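Local coordinates for protein tungsten-containing formylmethanofuran dehydrogenase 2 subunit C (Methanothermobacter wolfeii, PDB 5T5I) that forms a beta-helical subunit of the tungsten-containing formylmethanofuran dehydrogenase complex, which probably converts carbon dioxide to formylmethanofuran in methanogenesis, at residues 15-20 and 75-80; 95-100 and 114-119; 158-163 and 177-182; 195-200 and 214-219. All coordinates share one frame; numbering follows the deposited sequence.

Contact 1: 15-20 and 75-80; sequences PLEAPN and NTKRIG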
loop_
_atom_site.group_PDB
_atom_site.type_symbol
_atom_site.label_atom_id
_atom_site.label_comp_id
_atom_site.label_asym_id
_atom_site.label_seq_id
_atom_site.Cartn_x
_atom_site.Cartn_y
_atom_site.Cartn_z
ATOM N N PRO C 15 44.349 -15.518 24.237
ATOM C CA PRO C 15 43.696 -16.549 25.068
ATOM C C PRO C 15 44.504 -17.811 25.370
ATOM O O PRO C 15 45.451 -18.150 24.655
ATOM C CB PRO C 15 42.425 -16.905 24.286
ATOM C CG PRO C 15 42.259 -15.853 23.267
ATOM C CD PRO C 15 43.581 -15.233 23.008
ATOM N N LEU C 16 44.104 -18.493 26.444
ATOM C CA LEU C 16 44.647 -19.785 26.836
ATOM C C LEU C 16 43.740 -20.863 26.251
ATOM O O LEU C 16 42.532 -20.643 26.113
ATOM C CB LEU C 16 44.629 -19.948 28.374
ATOM C CG LEU C 16 45.409 -18.924 29.208
ATOM C CD1 LEU C 16 45.195 -19.174 30.686
ATOM C CD2 LEU C 16 46.888 -18.970 28.883
ATOM N N GLU C 17 44.306 -22.026 25.925
ATOM C CA GLU C 17 43.536 -23.216 25.515
ATOM C C GLU C 17 43.909 -24.259 26.553
ATOM O O GLU C 17 45.079 -24.605 26.662
ATOM C CB GLU C 17 43.860 -23.724 24.103
ATOM C CG GLU C 17 43.604 -22.699 23.015
ATOM C CD GLU C 17 43.326 -23.271 21.637
ATOM O OE1 GLU C 17 43.285 -22.478 20.668
ATOM O OE2 GLU C 17 43.122 -24.504 21.525
ATOM N N ALA C 18 42.938 -24.717 27.344
ATOM C CA ALA C 18 43.213 -25.631 28.448
ATOM C C ALA C 18 42.322 -26.881 28.464
ATOM O O ALA C 18 41.649 -27.151 29.464
ATOM C CB ALA C 18 43.102 -24.864 29.756
ATOM N N PRO C 19 42.390 -27.715 27.402
ATOM C CA PRO C 19 41.622 -28.978 27.408
ATOM C C PRO C 19 42.026 -29.950 28.524
ATOM O O PRO C 19 41.222 -30.807 28.895
ATOM C CB PRO C 19 41.895 -29.553 26.013
ATOM C CG PRO C 19 43.231 -28.980 25.633
ATOM C CD PRO C 19 43.171 -27.582 26.152
ATOM N N ASN C 20 43.242 -29.798 29.090
ATOM C CA ASN C 20 43.695 -30.643 30.203
ATOM C C ASN C 20 43.034 -30.280 31.543
ATOM O O ASN C 20 43.228 -31.011 32.512
ATOM C CB ASN C 20 45.226 -30.643 30.321
ATOM C CG ASN C 20 45.912 -31.432 29.236
ATOM O OD1 ASN C 20 45.372 -32.403 28.717
ATOM N ND2 ASN C 20 47.168 -31.117 28.954
ATOM N N ASN C 75 38.955 -15.671 29.127
ATOM C CA ASN C 75 39.887 -15.910 28.027
ATOM C C ASN C 75 40.544 -17.301 28.091
ATOM O O ASN C 75 41.669 -17.473 27.620
ATOM C CB ASN C 75 40.915 -14.759 27.937
ATOM C CG ASN C 75 40.778 -13.948 26.660
ATOM O OD1 ASN C 75 39.806 -14.074 25.914
ATOM N ND2 ASN C 75 41.750 -13.092 26.373
ATOM N N THR C 76 39.784 -18.319 28.552
ATOM C CA THR C 76 40.260 -19.707 28.608
ATOM C C THR C 76 39.283 -20.588 27.846
ATOM O O THR C 76 38.095 -20.670 28.199
ATOM C CB THR C 76 40.485 -20.181 30.040
ATOM O OG1 THR C 76 41.330 -19.238 30.697
ATOM C CG2 THR C 76 41.130 -21.565 30.105
ATOM N N LYS C 77 39.805 -21.243 26.802
ATOM C CA LYS C 77 39.055 -22.102 25.886
ATOM C C LYS C 77 39.205 -23.582 26.239
ATOM O O LYS C 77 40.190 -23.980 26.853
ATOM C CB LYS C 77 39.569 -21.894 24.443
ATOM C CG LYS C 77 39.401 -20.477 23.921
ATOM C CD LYS C 77 40.098 -20.266 22.572
ATOM C CE LYS C 77 39.827 -18.880 22.023
ATOM N NZ LYS C 77 40.539 -18.641 20.754
ATOM N N ARG C 78 38.215 -24.389 25.819
ATOM C CA ARG C 78 38.193 -25.860 25.890
ATOM C C ARG C 78 38.184 -26.459 27.309
ATOM O O ARG C 78 38.518 -27.627 27.465
ATOM C CB ARG C 78 39.361 -26.443 25.061
ATOM C CG ARG C 78 39.360 -25.959 23.617
ATOM C CD ARG C 78 40.431 -26.613 22.770
ATOM N NE ARG C 78 40.397 -26.101 21.401
ATOM C CZ ARG C 78 39.579 -26.496 20.425
ATOM N NH1 ARG C 78 39.657 -25.943 19.230
ATOM N NH2 ARG C 78 38.667 -27.439 20.643
ATOM N N ILE C 79 37.720 -25.711 28.325
ATOM C CA ILE C 79 37.639 -26.240 29.697
ATOM C C ILE C 79 36.661 -27.431 29.696
ATOM O O ILE C 79 35.566 -27.325 29.144
ATOM C CB ILE C 79 37.219 -25.140 30.718
ATOM C CG1 ILE C 79 38.341 -24.079 30.873
ATOM C CG2 ILE C 79 36.855 -25.746 32.086
ATOM C CD1 ILE C 79 37.876 -22.778 31.470
ATOM N N GLY C 80 37.093 -28.550 30.266
ATOM C CA GLY C 80 36.277 -29.756 30.368
ATOM C C GLY C 80 36.114 -30.554 29.085
ATOM O O GLY C 80 35.311 -31.491 29.051
HETATM O O HOH W 1 41.178 -23.544 19.143
#
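Leu16 and Glu17 lie in parallel register beside Thr76 and Lys77, and three backbone hydrogen bonds join the two strands. Leu16 N donates a hydrogen bond to Asn75 O, Leu16 O accepts from Lys77 N, and Ala18 N reaches Lys77 O at 2.9 Å in an almost straight bond (177° at the hydrogen). The close part of the contact is these bonded backbones and the side chains on both sides of them. On one face Leu16 CD1 comes to 3.9 Å from Thr76 OG1, whose hydroxyl is bonded to Gln11. The methyl Thr76 CG2, anti to the backbone N, meets Ala18 CB at 3.9 Å, and Leu16 and Ala18 also rest on strand 38-41. On the other face the aliphatic chain of Lys77 packs on Pro15, CE 4.0 Å from Pro15 CB. The looser side is the partly exposed end, where Pro19 CB lies 4.1 Å from Arg78 CB, and the polar tips nearby. The Glu17 and Arg78 side chains extend in the same direction, and Arg78 NE forms a salt bridge with Glu17 OE2 at 3.2 Å. OE2 lies close to the guanidinium plane, whereas NE approaches from above the carboxylate plane, the two groups being turned 38° from each other. A water links Glu17 OE1 to Arg78 NH1, so a water mediates part of the pairing. Glu17 OE2 has a second, basic partner on the chain of another protein, Lys77 NZ pairs with acidic side chains there, and Arg78 NH2 is held by Gln81. Such parallel pairing joins the short strand 16-17 of the N-terminal region to an early coil of the beta-helix.

Contact 2: 95-100 and 114-119; sequences NMYVGA and GSWAGQ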
loop_
_atom_site.group_PDB
_atom_site.type_symbol
_atom_site.label_atom_id
_atom_site.label_comp_id
_atom_site.label_asym_id
_atom_site.label_seq_id
_atom_site.Cartn_x
_atom_site.Cartn_y
_atom_site.Cartn_z
ATOM N N ASN C 95 35.459 -18.930 27.913
ATOM C CA ASN C 95 35.544 -18.615 26.485
ATOM C C ASN C 95 34.853 -19.774 25.686
ATOM O O ASN C 95 33.880 -20.371 26.180
ATOM C CB ASN C 95 37.017 -18.371 26.087
ATOM C CG ASN C 95 37.223 -17.553 24.824
ATOM O OD1 ASN C 95 36.993 -18.036 23.730
ATOM N ND2 ASN C 95 37.571 -16.281 24.930
ATOM N N MET C 96 35.331 -20.097 24.475
ATOM C CA MET C 96 34.700 -21.086 23.610
ATOM C C MET C 96 34.956 -22.531 24.021
ATOM O O MET C 96 35.863 -22.806 24.796
ATOM C CB MET C 96 35.215 -20.901 22.173
ATOM C CG MET C 96 34.868 -19.556 21.544
ATOM S SD MET C 96 35.883 -19.261 20.077
ATOM C CE MET C 96 35.470 -17.582 19.734
ATOM N N TYR C 97 34.166 -23.451 23.447
ATOM C CA TYR C 97 34.315 -24.916 23.559
ATOM C C TYR C 97 34.166 -25.521 24.951
ATOM O O TYR C 97 34.705 -26.602 25.191
ATOM C CB TYR C 97 35.673 -25.350 22.977
ATOM C CG TYR C 97 35.952 -24.821 21.587
ATOM C CD1 TYR C 97 35.262 -25.313 20.485
ATOM C CD2 TYR C 97 36.955 -23.883 21.367
ATOM C CE1 TYR C 97 35.529 -24.851 19.202
ATOM C CE2 TYR C 97 37.241 -23.421 20.084
ATOM C CZ TYR C 97 36.520 -23.901 19.004
ATOM O OH TYR C 97 36.781 -23.458 17.731
ATOM N N VAL C 98 33.421 -24.890 25.863
ATOM C CA VAL C 98 33.276 -25.469 27.201
ATOM C C VAL C 98 32.562 -26.824 27.092
ATOM O O VAL C 98 31.526 -26.930 26.424
ATOM C CB VAL C 98 32.610 -24.531 28.240
ATOM C CG1 VAL C 98 31.121 -24.336 27.980
ATOM C CG2 VAL C 98 32.838 -25.053 29.656
ATOM N N GLY C 99 33.173 -27.856 27.660
ATOM C CA GLY C 99 32.624 -29.209 27.617
ATOM C C GLY C 99 32.484 -29.816 26.227
ATOM O O GLY C 99 31.714 -30.766 26.060
ATOM N N ALA C 100 33.228 -29.307 25.223
ATOM C CA ALA C 100 33.144 -29.839 23.855
ATOM C C ALA C 100 33.480 -31.344 23.834
ATOM O O ALA C 100 34.495 -31.759 24.395
ATOM C CB ALA C 100 34.084 -29.084 22.919
ATOM N N GLY C 114 31.246 -18.749 25.818
ATOM C CA GLY C 114 31.466 -18.402 24.420
ATOM C C GLY C 114 30.790 -19.384 23.489
ATOM O O GLY C 114 30.052 -20.275 23.937
ATOM N N SER C 115 31.063 -19.249 22.184
ATOM C CA SER C 115 30.486 -20.136 21.182
ATOM C C SER C 115 31.000 -21.569 21.313
ATOM O O SER C 115 32.058 -21.807 21.896
ATOM C CB SER C 115 30.765 -19.612 19.772
ATOM O OG SER C 115 30.183 -18.331 19.617
ATOM N N TRP C 116 30.213 -22.524 20.801
ATOM C CA TRP C 116 30.535 -23.966 20.787
ATOM C C TRP C 116 30.523 -24.626 22.178
ATOM O O TRP C 116 31.191 -25.635 22.395
ATOM C CB TRP C 116 31.845 -24.252 20.033
ATOM C CG TRP C 116 31.727 -23.932 18.577
ATOM C CD1 TRP C 116 30.961 -24.586 17.657
ATOM C CD2 TRP C 116 32.326 -22.829 17.888
ATOM N NE1 TRP C 116 31.025 -23.944 16.443
ATOM C CE2 TRP C 116 31.868 -22.869 16.552
ATOM C CE3 TRP C 116 33.214 -21.812 18.267
ATOM C CZ2 TRP C 116 32.277 -21.932 15.588
ATOM C CZ3 TRP C 116 33.586 -20.865 17.321
ATOM C CH2 TRP C 116 33.129 -20.937 16.001
ATOM N N ALA C 117 29.684 -24.128 23.087
ATOM C CA ALA C 117 29.515 -24.760 24.395
ATOM C C ALA C 117 28.834 -26.103 24.136
ATOM O O ALA C 117 27.802 -26.149 23.472
ATOM C CB ALA C 117 28.649 -23.897 25.300
ATOM N N GLY C 118 29.450 -27.191 24.576
ATOM C CA GLY C 118 28.893 -28.522 24.336
ATOM C C GLY C 118 28.906 -28.986 22.886
ATOM O O GLY C 118 28.142 -29.879 22.523
ATOM N N GLN C 119 29.785 -28.425 22.036
ATOM C CA GLN C 119 29.906 -28.886 20.640
ATOM C C GLN C 119 30.215 -30.389 20.646
ATOM O O GLN C 119 31.032 -30.832 21.461
ATOM C CB GLN C 119 31.037 -28.143 19.934
ATOM C CG GLN C 119 31.325 -28.612 18.479
ATOM C CD GLN C 119 32.506 -27.864 17.913
ATOM O OE1 GLN C 119 33.491 -27.628 18.609
ATOM N NE2 GLN C 119 32.417 -27.401 16.671
HETATM O O HOH W 2 31.868 -22.244 25.499
#
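Met96, Tyr97 and Trp116 interlock where two successive coils of the beta-helix turn in the same way, each through a type II turn, Tyr97 to Ala100 and Trp116 to Gln119. The turns nest one against the other. The Tyr97 ring lies beside the Trp116 side chain, with CD1 3.6 Å from Trp116 CB. The rings are nearly parallel, 13° apart, but so far offset that they barely overlap, and the phenol OH sits over the rim of one indole face. The Met96 chain, extended beyond CG, runs alongside the indole, and SD reaches the edge of its six-membered ring, 3.9 Å from Trp116 CZ3, in a Met-aromatic contact. Gln119 OE1 lies at the edge of the Tyr97 ring, near its plane, 3.5 Å from Tyr97 CD1, while its NE2 is bonded to Ser139 O. The Tyr97 hydroxyl is held by an acidic side chain of another protein. Where the backbones draw together, Gly114 fits because a beta carbon there would run into the backbone of Asn95 and Met96. A water bridges the coils, donating to Asn95 O and Gly114 O and accepting from Val98 N. Beyond it, the methyl Val98 CG1 meets Ala117 CB at 3.7 Å.

Contact 3: 158-163 and 177-182; sequences ADNEIG and VNIMPG
From Asp159 and Asn178 to Ile162 and Gly182 the two backbones run parallel but bonded only at intervals, through Asn178 N to Asp159 O, Glu161 N to Ile179 O, and Gly182 N to Ile162 O at 2.7 Å. Between the first two bonds a side chain replaces the backbone acceptor. Asn160 has CG anti to its carbonyl carbon (chi1 -69°), and its OD1 accepts two hydrogen bonds. Asn178 ND2 comes in the amide plane, on a lone pair, at 2.8 Å from Asn160 OD1, and Ile179 N binds the same oxygen from above that plane at 3.2 Å. The two amides are nearly coplanar, 8° apart, and the Ile179 chain runs alongside, its CG1 3.5 Å from Asn160 ND2. A water bonded to Asp159 O and Ile179 O bridges the backbones and receives a weak bond from Ile162 N. On the inner side Ile162 CG1 packs on Pro181 CB at 3.6 Å. Farther out Met180 CE touches Glu161 CG at 4.0 Å. The Glu161 carboxylate turns to a basic side chain on the chain of another protein. These residues link coils of the beta-helix: Ile162 leans on strand 170-173, Val177 and Pro181 pack on strand 187-192, and the backbone of Val177 continues the pairing to Asn195, next to strand 196-198.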
loop_
_atom_site.group_PDB
_atom_site.type_symbol
_atom_site.label_atom_id
_atom_site.label_comp_id
_atom_site.label_asym_id
_atom_site.label_seq_id
_atom_site.Cartn_x
_atom_site.Cartn_y
_atom_site.Cartn_z
ATOM N N ALA C 158 20.852 -17.181 24.219
ATOM C CA ALA C 158 21.848 -17.774 23.315
ATOM C C ALA C 158 21.677 -17.133 21.935
ATOM O O ALA C 158 20.702 -16.406 21.717
ATOM C CB ALA C 158 21.732 -19.288 23.251
ATOM N N ASP C 159 22.629 -17.327 21.039
ATOM C CA ASP C 159 22.612 -16.634 19.738
ATOM C C ASP C 159 22.136 -17.510 18.562
ATOM O O ASP C 159 20.964 -17.895 18.562
ATOM C CB ASP C 159 23.984 -15.995 19.495
ATOM C CG ASP C 159 24.389 -14.978 20.556
ATOM O OD1 ASP C 159 23.488 -14.313 21.121
ATOM O OD2 ASP C 159 25.605 -14.831 20.806
ATOM N N ASN C 160 22.974 -17.758 17.528
ATOM C CA ASN C 160 22.551 -18.486 16.336
ATOM C C ASN C 160 22.912 -19.944 16.327
ATOM O O ASN C 160 23.908 -20.354 16.917
ATOM C CB ASN C 160 23.178 -17.872 15.078
ATOM C CG ASN C 160 22.685 -16.504 14.695
ATOM O OD1 ASN C 160 21.812 -15.919 15.325
ATOM N ND2 ASN C 160 23.173 -16.008 13.579
ATOM N N GLU C 161 22.136 -20.704 15.549
ATOM C CA GLU C 161 22.410 -22.092 15.207
ATOM C C GLU C 161 22.606 -23.022 16.406
ATOM O O GLU C 161 23.467 -23.908 16.380
ATOM C CB GLU C 161 23.621 -22.141 14.244
ATOM C CG GLU C 161 23.394 -21.372 12.947
ATOM C CD GLU C 161 24.590 -21.424 12.021
ATOM O OE1 GLU C 161 24.747 -22.435 11.297
ATOM O OE2 GLU C 161 25.432 -20.501 12.096
ATOM N N ILE C 162 21.778 -22.853 17.452
ATOM C CA ILE C 162 21.874 -23.763 18.579
ATOM C C ILE C 162 21.359 -25.138 18.083
ATOM O O ILE C 162 20.443 -25.205 17.254
ATOM C CB ILE C 162 21.127 -23.273 19.863
ATOM C CG1 ILE C 162 19.609 -23.250 19.688
ATOM C CG2 ILE C 162 21.636 -21.890 20.355
ATOM C CD1 ILE C 162 18.907 -23.581 20.956
ATOM N N GLY C 163 22.014 -26.197 18.507
ATOM C CA GLY C 163 21.665 -27.550 18.083
ATOM C C GLY C 163 21.842 -27.823 16.600
ATOM O O GLY C 163 21.123 -28.641 16.022
ATOM N N VAL C 177 16.572 -16.725 21.892
ATOM C CA VAL C 177 17.574 -17.075 20.882
ATOM C C VAL C 177 17.425 -16.112 19.702
ATOM O O VAL C 177 16.377 -15.474 19.534
ATOM C CB VAL C 177 17.583 -18.550 20.407
ATOM C CG1 VAL C 177 17.801 -19.512 21.569
ATOM C CG2 VAL C 177 16.323 -18.899 19.642
ATOM N N ASN C 178 18.450 -16.047 18.855
ATOM C CA ASN C 178 18.415 -15.189 17.684
ATOM C C ASN C 178 17.852 -15.954 16.474
ATOM O O ASN C 178 16.642 -16.174 16.449
ATOM C CB ASN C 178 19.775 -14.525 17.450
ATOM C CG ASN C 178 19.702 -13.423 16.422
ATOM O OD1 ASN C 178 18.879 -12.539 16.533
ATOM N ND2 ASN C 178 20.573 -13.408 15.438
ATOM N N ILE C 179 18.676 -16.391 15.494
ATOM C CA ILE C 179 18.119 -17.073 14.324
ATOM C C ILE C 179 18.634 -18.495 14.153
ATOM O O ILE C 179 19.677 -18.864 14.674
ATOM C CB ILE C 179 18.311 -16.245 13.028
ATOM C CG1 ILE C 179 19.810 -16.111 12.639
ATOM C CG2 ILE C 179 17.640 -14.881 13.163
ATOM C CD1 ILE C 179 20.042 -15.569 11.218
ATOM N N MET C 180 17.862 -19.292 13.426
ATOM C CA MET C 180 18.185 -20.655 13.001
ATOM C C MET C 180 18.463 -21.676 14.125
ATOM O O MET C 180 19.350 -22.520 13.955
ATOM C CB MET C 180 19.356 -20.623 11.996
ATOM C CG MET C 180 19.109 -19.659 10.844
ATOM S SD MET C 180 20.317 -19.588 9.487
ATOM C CE MET C 180 21.742 -18.841 10.296
ATOM N N PRO C 181 17.672 -21.706 15.227
ATOM C CA PRO C 181 17.846 -22.794 16.203
ATOM C C PRO C 181 17.367 -24.109 15.577
ATOM O O PRO C 181 16.373 -24.110 14.843
ATOM C CB PRO C 181 16.944 -22.377 17.367
ATOM C CG PRO C 181 15.849 -21.596 16.724
ATOM C CD PRO C 181 16.520 -20.845 15.585
ATOM N N GLY C 182 18.101 -25.189 15.816
ATOM C CA GLY C 182 17.785 -26.498 15.248
ATOM C C GLY C 182 18.045 -26.643 13.755
ATOM O O GLY C 182 17.488 -27.547 13.115
HETATM O O HOH W 3 19.732 -20.214 17.552
#

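Contact 4: 195-200 and 214-219; sequences NVVARA and MMQEFL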
loop_
_atom_site.group_PDB
_atom_site.type_symbol
_atom_site.label_atom_id
_atom_site.label_comp_id
_atom_site.label_asym_id
_atom_site.label_seq_id
_atom_site.Cartn_x
_atom_site.Cartn_y
_atom_site.Cartn_z
ATOM N N ASN C 195 11.801 -16.168 23.319
ATOM C CA ASN C 195 11.499 -15.865 21.926
ATOM C C ASN C 195 12.547 -16.348 20.920
ATOM O O ASN C 195 13.689 -16.645 21.280
ATOM C CB ASN C 195 11.334 -14.335 21.786
ATOM C CG ASN C 195 10.275 -13.756 22.705
ATOM O OD1 ASN C 195 9.251 -14.390 22.995
ATOM N ND2 ASN C 195 10.488 -12.544 23.201
ATOM N N VAL C 196 12.135 -16.383 19.633
ATOM C CA VAL C 196 12.977 -16.717 18.473
ATOM C C VAL C 196 12.778 -15.594 17.448
ATOM O O VAL C 196 11.638 -15.228 17.168
ATOM C CB VAL C 196 12.611 -18.082 17.823
ATOM C CG1 VAL C 196 13.520 -18.392 16.625
ATOM C CG2 VAL C 196 12.645 -19.216 18.840
ATOM N N VAL C 197 13.859 -15.097 16.835
ATOM C CA VAL C 197 13.734 -14.062 15.795
ATOM C C VAL C 197 13.245 -14.719 14.487
ATOM O O VAL C 197 12.252 -14.273 13.916
ATOM C CB VAL C 197 15.048 -13.267 15.590
ATOM C CG1 VAL C 197 14.949 -12.310 14.402
ATOM C CG2 VAL C 197 15.427 -12.519 16.865
ATOM N N ALA C 198 13.932 -15.762 14.017
ATOM C CA ALA C 198 13.555 -16.395 12.751
ATOM C C ALA C 198 14.178 -17.766 12.523
ATOM O O ALA C 198 15.155 -18.143 13.168
ATOM C CB ALA C 198 13.950 -15.490 11.589
ATOM N N ARG C 199 13.599 -18.480 11.555
ATOM C CA ARG C 199 14.098 -19.718 10.968
ATOM C C ARG C 199 14.264 -20.900 11.918
ATOM O O ARG C 199 15.191 -21.694 11.730
ATOM C CB ARG C 199 15.437 -19.417 10.242
ATOM C CG ARG C 199 15.316 -18.330 9.192
ATOM C CD ARG C 199 16.656 -17.791 8.702
ATOM N NE ARG C 199 16.422 -16.636 7.841
ATOM C CZ ARG C 199 17.348 -15.937 7.195
ATOM N NH1 ARG C 199 18.623 -16.290 7.262
ATOM N NH2 ARG C 199 16.998 -14.910 6.433
ATOM N N ALA C 200 13.348 -21.079 12.879
ATOM C CA ALA C 200 13.433 -22.243 13.769
ATOM C C ALA C 200 13.206 -23.513 12.944
ATOM O O ALA C 200 12.306 -23.553 12.113
ATOM C CB ALA C 200 12.387 -22.157 14.886
ATOM N N MET C 214 7.467 -16.065 21.615
ATOM C CA MET C 214 7.081 -15.658 20.269
ATOM C C MET C 214 8.155 -15.958 19.231
ATOM O O MET C 214 9.314 -15.602 19.437
ATOM C CB MET C 214 6.796 -14.139 20.267
ATOM C CG MET C 214 6.434 -13.572 18.906
ATOM S SD MET C 214 5.948 -11.836 19.001
ATOM C CE MET C 214 5.185 -11.636 17.435
ATOM N N MET C 215 7.749 -16.522 18.080
ATOM C CA MET C 215 8.626 -16.677 16.907
ATOM C C MET C 215 8.246 -15.464 16.037
ATOM O O MET C 215 7.094 -15.381 15.609
ATOM C CB MET C 215 8.364 -17.978 16.124
ATOM C CG MET C 215 8.680 -19.228 16.894
ATOM S SD MET C 215 8.833 -20.688 15.847
ATOM C CE MET C 215 7.284 -20.708 15.060
ATOM N N GLN C 216 9.151 -14.492 15.838
ATOM C CA GLN C 216 8.803 -13.309 15.028
ATOM C C GLN C 216 8.466 -13.691 13.573
ATOM O O GLN C 216 7.535 -13.129 12.996
ATOM C CB GLN C 216 9.922 -12.252 15.029
ATOM C CG GLN C 216 10.198 -11.591 16.378
ATOM C CD GLN C 216 11.279 -10.528 16.273
ATOM O OE1 GLN C 216 11.395 -9.812 15.272
ATOM N NE2 GLN C 216 12.083 -10.364 17.312
ATOM N N GLU C 217 9.239 -14.641 13.001
ATOM C CA GLU C 217 9.092 -15.142 11.632
ATOM C C GLU C 217 9.281 -16.650 11.613
ATOM O O GLU C 217 10.004 -17.182 12.445
ATOM C CB GLU C 217 10.164 -14.538 10.728
ATOM C CG GLU C 217 10.134 -13.023 10.621
ATOM C CD GLU C 217 11.377 -12.493 9.935
ATOM O OE1 GLU C 217 11.581 -12.819 8.744
ATOM O OE2 GLU C 217 12.212 -11.859 10.619
ATOM N N PHE C 218 8.638 -17.329 10.662
ATOM C CA PHE C 218 8.755 -18.777 10.514
ATOM C C PHE C 218 9.013 -19.127 9.028
ATOM O O PHE C 218 9.476 -18.255 8.292
ATOM C CB PHE C 218 7.558 -19.489 11.167
ATOM C CG PHE C 218 7.663 -20.989 11.398
ATOM C CD1 PHE C 218 8.841 -21.562 11.870
ATOM C CD2 PHE C 218 6.602 -21.829 11.089
ATOM C CE1 PHE C 218 8.942 -22.940 12.048
ATOM C CE2 PHE C 218 6.708 -23.209 11.270
ATOM C CZ PHE C 218 7.867 -23.752 11.771
ATOM N N LEU C 219 8.777 -20.382 8.599
ATOM C CA LEU C 219 9.170 -20.888 7.300
ATOM C C LEU C 219 8.029 -21.574 6.543
ATOM O O LEU C 219 7.289 -22.389 7.111
ATOM C CB LEU C 219 10.298 -21.871 7.589
ATOM C CG LEU C 219 11.645 -21.275 8.072
ATOM C CD1 LEU C 219 12.546 -22.381 8.610
ATOM C CD2 LEU C 219 12.374 -20.553 6.946
HETATM O O HOH W 4 11.996 -17.353 9.232
HETATM O O HOH W 5 11.135 -19.346 13.711
#
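Val197, Met214 and Ala200 lose the most surface as two late coils of the beta-helix stack in parallel, with a single bridge between Val196 and Met215. Met214 is held at both ends of its backbone. Its N donates to Asn195 OD1 at 2.8 Å, and its O accepts from Val196 N at 2.9 Å. With CG anti to its backbone N (chi1 178°), the Met214 chain leads off from Asn195, and of that side chain only CB comes near Asn195 OD1 (3.7 Å). Val197 meets Gln216 along the partly exposed edge: the two side chains lie side by side, Val197 CG2 4.0 Å from Gln216 NE2, while Val197 O lies 3.3 Å from Gln216 CB and receives a weak bond from Glu217 N. Ala200 belongs to the buried side. Its CB lies 4.0 Å from Met215 SD, and its carbonyl oxygen is at the edge of the Phe218 ring, 3.4 Å from Phe218 CE1. The Met215 chain bends at chi3 (-57°), which sets CE over one face of that ring, and strand 256-261 packs against both residues. Where direct backbone bonding stops, a water takes over, accepting from Ala200 N at 2.9 Å and donating to Glu217 O.

The four contacts follow one another along the beta-helix in chain order, from contact 1 to contact 4, whose centres are about 33 Å apart. Neighbours at each end touch. Contacts 1 and 2, centres about 10 Å apart, share a probable hydrogen bond, Arg78 N to Met96 O at 3.0 Å, and a cation-pi pair of Arg78 with Tyr97. Contacts 3 and 4, also about 10 Å apart, share a probable hydrogen bond, Met180 N to Ala198 O at 3.0 Å. Contacts 2 and 3, centres about 14 Å and nearest atoms about 6 Å apart, do not meet: the coil with Asp134 and Tyr135 lies between them. The calcium ion, bound by Ser139, Tyr140 and Asp143, is about 8 Å from the side chains of Gln119 and Glu161.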